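Local coordinates for putative pachytene checkpoint protein 2 (Caenorhabditis elegans, PDB 4XGU) that is an AAA+ ATPase of the PCH2 subfamily that binds and hydrolyses ATP and probably acts in chromosome recombination during meiosis, at residues T178-T183 with N318-P322. Residues are numbered along the deposited sequence; the frame is centred on the assembly and turned at random.
With ADP (adenosine-5'-diphosphate), chain H.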
loop_
_atom_site.group_PDB
_atom_site.type_symbol
_atom_site.label_atom_id
_atom_site.label_comp_id
_atom_site.label_asym_id
_atom_site.label_seq_id
_atom_site.Cartn_x
_atom_site.Cartn_y
_atom_site.Cartn_z
ATOM N N THR B 178 -14.292 13.032 23.940
ATOM C CA THR B 178 -14.767 12.512 22.661
ATOM C C THR B 178 -16.288 12.415 22.614
ATOM O O THR B 178 -16.954 12.396 23.650
ATOM C CB THR B 178 -14.175 11.125 22.354
ATOM O OG1 THR B 178 -14.652 10.178 23.316
ATOM C CG2 THR B 178 -12.653 11.165 22.391
ATOM N N GLY B 179 -16.827 12.352 21.400
ATOM C CA GLY B 179 -18.259 12.258 21.193
ATOM C C GLY B 179 -18.669 12.867 19.866
ATOM O O GLY B 179 -17.816 13.298 19.091
ATOM N N PRO B 180 -19.978 12.891 19.588
ATOM C CA PRO B 180 -20.514 13.563 18.400
ATOM C C PRO B 180 -20.206 15.062 18.416
ATOM O O PRO B 180 -19.968 15.618 19.489
ATOM C CB PRO B 180 -22.021 13.306 18.501
ATOM C CG PRO B 180 -22.138 12.070 19.321
ATOM C CD PRO B 180 -21.023 12.155 20.320
ATOM N N PRO B 181 -20.208 15.708 17.239
ATOM C CA PRO B 181 -19.868 17.131 17.109
ATOM C C PRO B 181 -20.802 18.087 17.860
ATOM O O PRO B 181 -20.385 19.193 18.193
ATOM C CB PRO B 181 -19.972 17.376 15.598
ATOM C CG PRO B 181 -19.788 16.041 14.979
ATOM C CD PRO B 181 -20.423 15.073 15.927
ATOM N N GLY B 182 -22.039 17.682 18.118
ATOM C CA GLY B 182 -23.011 18.597 18.693
ATOM C C GLY B 182 -23.055 18.651 20.210
ATOM O O GLY B 182 -23.894 19.348 20.783
ATOM N N THR B 183 -22.147 17.934 20.862
ATOM C CA THR B 183 -22.202 17.764 22.312
ATOM C C THR B 183 -21.554 18.907 23.095
ATOM O O THR B 183 -21.794 19.062 24.294
ATOM C CB THR B 183 -21.529 16.453 22.726
ATOM O OG1 THR B 183 -20.129 16.527 22.436
ATOM C CG2 THR B 183 -22.141 15.290 21.965
ATOM N N ASN B 318 -16.310 10.438 27.453
ATOM C CA ASN B 318 -17.241 10.414 26.333
ATOM C C ASN B 318 -18.446 11.302 26.597
ATOM O O ASN B 318 -19.157 11.123 27.583
ATOM C CB ASN B 318 -17.700 8.983 26.041
ATOM C CG ASN B 318 -16.765 8.255 25.094
ATOM O OD1 ASN B 318 -16.295 7.152 25.384
ATOM N ND2 ASN B 318 -16.489 8.872 23.950
ATOM N N VAL B 319 -18.667 12.266 25.711
ATOM C CA VAL B 319 -19.811 13.158 25.827
ATOM C C VAL B 319 -20.850 12.806 24.773
ATOM O O VAL B 319 -20.599 12.943 23.575
ATOM C CB VAL B 319 -19.397 14.629 25.669
ATOM C CG1 VAL B 319 -20.531 15.534 26.090
ATOM C CG2 VAL B 319 -18.154 14.918 26.493
ATOM N N GLY B 320 -22.013 12.344 25.217
ATOM C CA GLY B 320 -23.042 11.906 24.295
ATOM C C GLY B 320 -24.022 13.006 23.946
ATOM O O GLY B 320 -24.010 14.073 24.563
ATOM N N GLN B 321 -24.863 12.751 22.948
ATOM C CA GLN B 321 -25.945 13.671 22.616
ATOM C C GLN B 321 -26.899 13.754 23.804
ATOM O O GLN B 321 -27.120 12.754 24.488
ATOM C CB GLN B 321 -26.683 13.216 21.351
ATOM C CG GLN B 321 -25.821 13.153 20.090
ATOM C CD GLN B 321 -25.559 14.520 19.465
ATOM O OE1 GLN B 321 -25.738 15.558 20.103
ATOM N NE2 GLN B 321 -25.134 14.520 18.206
ATOM N N PRO B 322 -27.461 14.945 24.060
ATOM C CA PRO B 322 -28.282 15.142 25.259
ATOM C C PRO B 322 -29.473 14.189 25.325
ATOM O O PRO B 322 -30.082 13.894 24.298
ATOM C CB PRO B 322 -28.754 16.594 25.126
ATOM C CG PRO B 322 -28.658 16.895 23.667
ATOM C CD PRO B 322 -27.463 16.132 23.189
HETATM P PB ADP H . -18.168 20.461 19.838
HETATM O O1B ADP H . -18.912 19.223 20.270
HETATM O O2B ADP H . -16.948 20.762 20.674
HETATM O O3B ADP H . -17.933 20.559 18.346
HETATM P PA ADP H . -18.702 23.123 20.624
HETATM O O1A ADP H . -18.120 23.016 22.012
HETATM O O2A ADP H . -17.881 23.708 19.498
HETATM O O3A ADP H . -19.204 21.655 20.173
HETATM O "O5'" ADP H . -20.050 23.993 20.747
HETATM C "C5'" ADP H . -21.313 23.489 20.324
HETATM C "C4'" ADP H . -22.366 24.568 20.544
HETATM O "O4'" ADP H . -23.629 23.955 20.812
HETATM C "C3'" ADP H . -22.024 25.447 21.735
HETATM O "O3'" ADP H . -21.663 26.759 21.293
HETATM C "C2'" ADP H . -23.277 25.500 22.584
HETATM O "O2'" ADP H . -23.901 26.781 22.445
HETATM C "C1'" ADP H . -24.196 24.419 22.039
HETATM N N9 ADP H . -24.209 23.277 22.988
HETATM C C8 ADP H . -23.712 22.052 22.729
HETATM N N7 ADP H . -23.866 21.218 23.789
HETATM C C5 ADP H . -24.478 21.917 24.759
HETATM C C6 ADP H . -24.937 21.636 26.137
HETATM N N6 ADP H . -24.765 20.412 26.688
HETATM N N1 ADP H . -25.532 22.639 26.818
HETATM C C2 ADP H . -25.706 23.859 26.272
HETATM N N3 ADP H . -25.314 24.186 25.027
HETATM C C4 ADP H . -24.705 23.273 24.230
#
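Val319 N donates a hydrogen bond to Thr178 O, 2.7 Å long and almost straight, with 174° at the hydrogen. It is the one hydrogen bond between 178-183 and 318-322. Thr178 and Asn318 form a parallel bridge here, at the ends of strands 174-178 and 315-318. Asn318 CA-H meets the same Thr178 O, with CA 3.3 Å from it. One residue on, Gly179 CA-H points to Val319 O. A CB on Gly179 would run into Val319 O. Within 178-183, a chi1 of 66° turns Thr183 OG1 back toward Pro180. There it gives a hydrogen bond of 3.1 Å to Pro180 O and closes the turn.

Gly179 to Thr183 form the first part of the P-loop (Walker A), which runs from strand 174-178 to helix 185-199. Segment 318-322 leaves the edge strand of the AAA+ core sheet and leads to helix 324-340 of the C-terminal lid. The contact thus joins the nucleotide loop to the link between core and lid. ADP is held by hydrogen bonds from later P-loop residues, among them Gly184 N, Lys185 NZ and Thr186 N. Tyr141 OH hydrogen-bonds to Thr183 O.

The remaining contacts are mainly van der Waals. Thr183 sets its CB 3.6 Å from Val319 CG1. Its CG2 sits beside two backbone carbonyls, 3.2 Å from Val319 O and 3.4 Å from Gly320 O. An alanine here would lose the bond to Pro180 O and the CG2 contacts, and would probably make the turn less rigid and open a gap beside Val319 O.

The bend of Gln321 at chi2 (-78°) brings its amide up beside CB of the Pro180 ring. NE2 lies 3.4 Å from Pro180 CB, and CG packs near Pro180 CG.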